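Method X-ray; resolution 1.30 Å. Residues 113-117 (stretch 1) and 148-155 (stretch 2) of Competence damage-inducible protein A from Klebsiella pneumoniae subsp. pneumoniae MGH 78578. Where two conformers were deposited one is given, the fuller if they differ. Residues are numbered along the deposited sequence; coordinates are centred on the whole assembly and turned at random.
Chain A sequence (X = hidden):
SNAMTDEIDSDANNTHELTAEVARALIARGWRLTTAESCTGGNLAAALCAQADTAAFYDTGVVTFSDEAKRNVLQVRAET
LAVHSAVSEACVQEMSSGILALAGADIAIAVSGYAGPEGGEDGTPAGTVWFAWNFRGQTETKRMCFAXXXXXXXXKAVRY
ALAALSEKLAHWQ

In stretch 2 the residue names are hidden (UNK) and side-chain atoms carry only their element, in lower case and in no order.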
# COMPACT_ATOMS: atom_id res chain seq x y z
N GLY A 113 -4.71 -13.61 1.42
CA GLY A 113 -5.40 -14.43 2.38
C GLY A 113 -6.83 -14.01 2.61
O GLY A 113 -7.35 -13.10 1.95
N TYR A 114 -7.47 -14.73 3.53
CA TYR A 114 -8.79 -14.40 4.04
C TYR A 114 -8.59 -13.92 5.48
O TYR A 114 -8.34 -14.73 6.37
CB TYR A 114 -9.75 -15.60 4.02
CG TYR A 114 -9.99 -16.13 2.64
CD1 TYR A 114 -10.74 -15.40 1.70
CD2 TYR A 114 -9.47 -17.37 2.24
CE1 TYR A 114 -10.95 -15.88 0.43
CE2 TYR A 114 -9.69 -17.86 0.96
CZ TYR A 114 -10.41 -17.10 0.06
OH TYR A 114 -10.63 -17.58 -1.21
N ALA A 115 -8.65 -12.61 5.69
CA ALA A 115 -8.44 -12.04 7.02
C ALA A 115 -9.65 -12.24 7.91
O ALA A 115 -9.51 -12.36 9.12
CB ALA A 115 -8.07 -10.57 6.94
N GLY A 116 -10.85 -12.29 7.30
CA GLY A 116 -12.08 -12.57 8.02
C GLY A 116 -13.06 -11.41 8.02
O GLY A 116 -12.75 -10.33 7.49
N PRO A 117 -14.26 -11.60 8.59
CA PRO A 117 -14.66 -12.83 9.30
C PRO A 117 -14.95 -14.04 8.41
O PRO A 117 -14.87 -15.18 8.88
CB PRO A 117 -15.95 -12.41 10.02
CG PRO A 117 -16.51 -11.32 9.17
CD PRO A 117 -15.33 -10.58 8.62
N UNK A 148 -7.81 -15.02 15.32
CA UNK A 148 -8.24 -13.68 15.72
C UNK A 148 -9.20 -13.09 14.72
O UNK A 148 -9.53 -13.70 13.69
N UNK A 149 -9.64 -11.87 15.02
CA UNK A 149 -10.48 -11.11 14.12
C UNK A 149 -9.62 -10.59 12.96
O UNK A 149 -8.38 -10.80 12.92
o UNK A 149 -10.97 -8.04 16.17
c UNK A 149 -11.28 -10.01 14.87
c UNK A 149 -10.41 -8.87 15.44
o UNK A 149 -9.20 -8.77 15.14
N UNK A 150 -10.25 -9.93 12.00
CA UNK A 150 -9.55 -9.54 10.78
C UNK A 150 -8.39 -8.56 11.04
O UNK A 150 -7.32 -8.70 10.44
s UNK A 150 -11.50 -7.54 10.16
c UNK A 150 -10.52 -9.00 9.73
N UNK A 151 -8.59 -7.60 11.94
CA UNK A 151 -7.52 -6.66 12.31
C UNK A 151 -6.31 -7.42 12.86
O UNK A 151 -5.18 -7.12 12.51
c UNK A 151 -6.99 -4.62 13.81
o UNK A 151 -6.75 -2.81 15.33
c UNK A 151 -8.02 -5.64 13.35
c UNK A 151 -7.54 -3.64 14.83
o UNK A 151 -8.76 -3.68 15.14
N UNK A 152 -6.57 -8.40 13.72
CA UNK A 152 -5.54 -9.24 14.32
C UNK A 152 -4.81 -10.11 13.29
O UNK A 152 -3.56 -10.19 13.27
c UNK A 152 -6.14 -10.11 15.46
c UNK A 152 -5.13 -11.07 16.02
o UNK A 152 -6.63 -9.24 16.48
N UNK A 153 -5.58 -10.76 12.42
CA UNK A 153 -5.00 -11.58 11.36
C UNK A 153 -4.07 -10.71 10.49
O UNK A 153 -2.94 -11.12 10.16
c UNK A 153 -6.80 -13.36 11.30
c UNK A 153 -6.06 -12.31 10.48
c UNK A 153 -5.43 -12.96 9.26
N UNK A 154 -4.54 -9.53 10.11
CA UNK A 154 -3.71 -8.65 9.29
C UNK A 154 -2.39 -8.31 9.99
O UNK A 154 -1.31 -8.38 9.39
c UNK A 154 -3.60 -6.30 8.32
c UNK A 154 -4.51 -7.38 8.88
c UNK A 154 -5.61 -7.73 7.88
N UNK A 155 -2.46 -7.93 11.27
CA UNK A 155 -1.25 -7.53 12.00
C UNK A 155 -0.29 -8.73 12.12
O UNK A 155 0.92 -8.59 11.93
c UNK A 155 -1.61 -6.99 13.38

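Position 148 carries no side-chain atoms, and its backbone lies in a loop with phi/psi of 121/179°. At these angles a CB would be jammed against the carbonyl oxygen of the preceding residue, which by itself calls for glycine; the residue is Gly148, and it makes no contact with stretch 1.

Position 149 has two side-chain carbons, the second carrying two oxygens, so a short carboxylate stands directly before the helix. Its CA-to-CB bond points sideways relative to stretch 1, and the side chain makes no close approach there; it turns instead to its own chain, where one oxygen accepts from the backbone N of position 152. Two carbons ending in a symmetric fork could also suit asparagine by shape, but the two terminal atoms are both oxygen, and the residue is Asp149. With chi1 in the p well, it serves as the N-cap of the helix.

At position 150 a single carbon is followed by a sulfur. The CA-to-CB bond points toward stretch 1, where the carbon lies against Gly116 O and Ala115 CB. The sulfur identifies Cys150. Two conformers were deposited, and the one given has chi1 of 60° (p); Cys150 CB is 3.4 Å from Gly116 O and 4.0 Å from Ala115 CB.

Position 151 has three carbons in an extended chain, the third bearing two oxygens, and touches nothing on stretch 1. This is Glu151, with chi1 and chi2 both t; the CA-to-CB bond of Glu151 points away from stretch 1.

Position 152 branches at its first carbon into one oxygen and one carbon, the pattern of threonine, and does not reach stretch 1. Thr152 completes the cap: Thr152 N donates to Asp149 OD1 at 3.0 Å, and Thr152 OG1 donates to the same Asp149 OD1 at 2.9 Å. A CB on Gly148 would lie 2.5 Å from Thr152 CG2, a clash that gives a second reason for glycine there.

Position 153 shows three carbons, the first branching into the other two. One terminal carbon lies near Ala115 O and the other near Ala115 CB. The fork is that of Val153, which is buried. The CA-to-CB bond of Val153 points toward stretch 1, with Val153 CG2 3.6 Å from Ala115 O and Val153 CG1 4.3 Å from Ala115 CB.

The same three-carbon fork recurs at position 154, where a terminal carbon lies near Ala115 CB. This is Val154; its CA-to-CB bond points sideways relative to stretch 1, yet Val154 CG2 comes within 3.9 Å of Ala115 CB.

Position 155 ends in a single carbon, out of reach of stretch 1, as expected of Ala155. Ala155 N continues the helical pattern by bonding to Glu151 O at 3.1 Å.

The contact centres on Ala115, whose methyl group packs against Cys150, Val153 and Val154, brought together by the first turn of the helix. Its carbonyl meets the same turn through a CA-H...O contact, with Ala115 O 3.3 Å from Cys150 CA. No hydrogen bond crosses between the stretches, so the 203 Å² interface rests on close packing and this contact, against a helix start held by the Asp149 cap.

Stretch 2 (148-155) GDCETVVA
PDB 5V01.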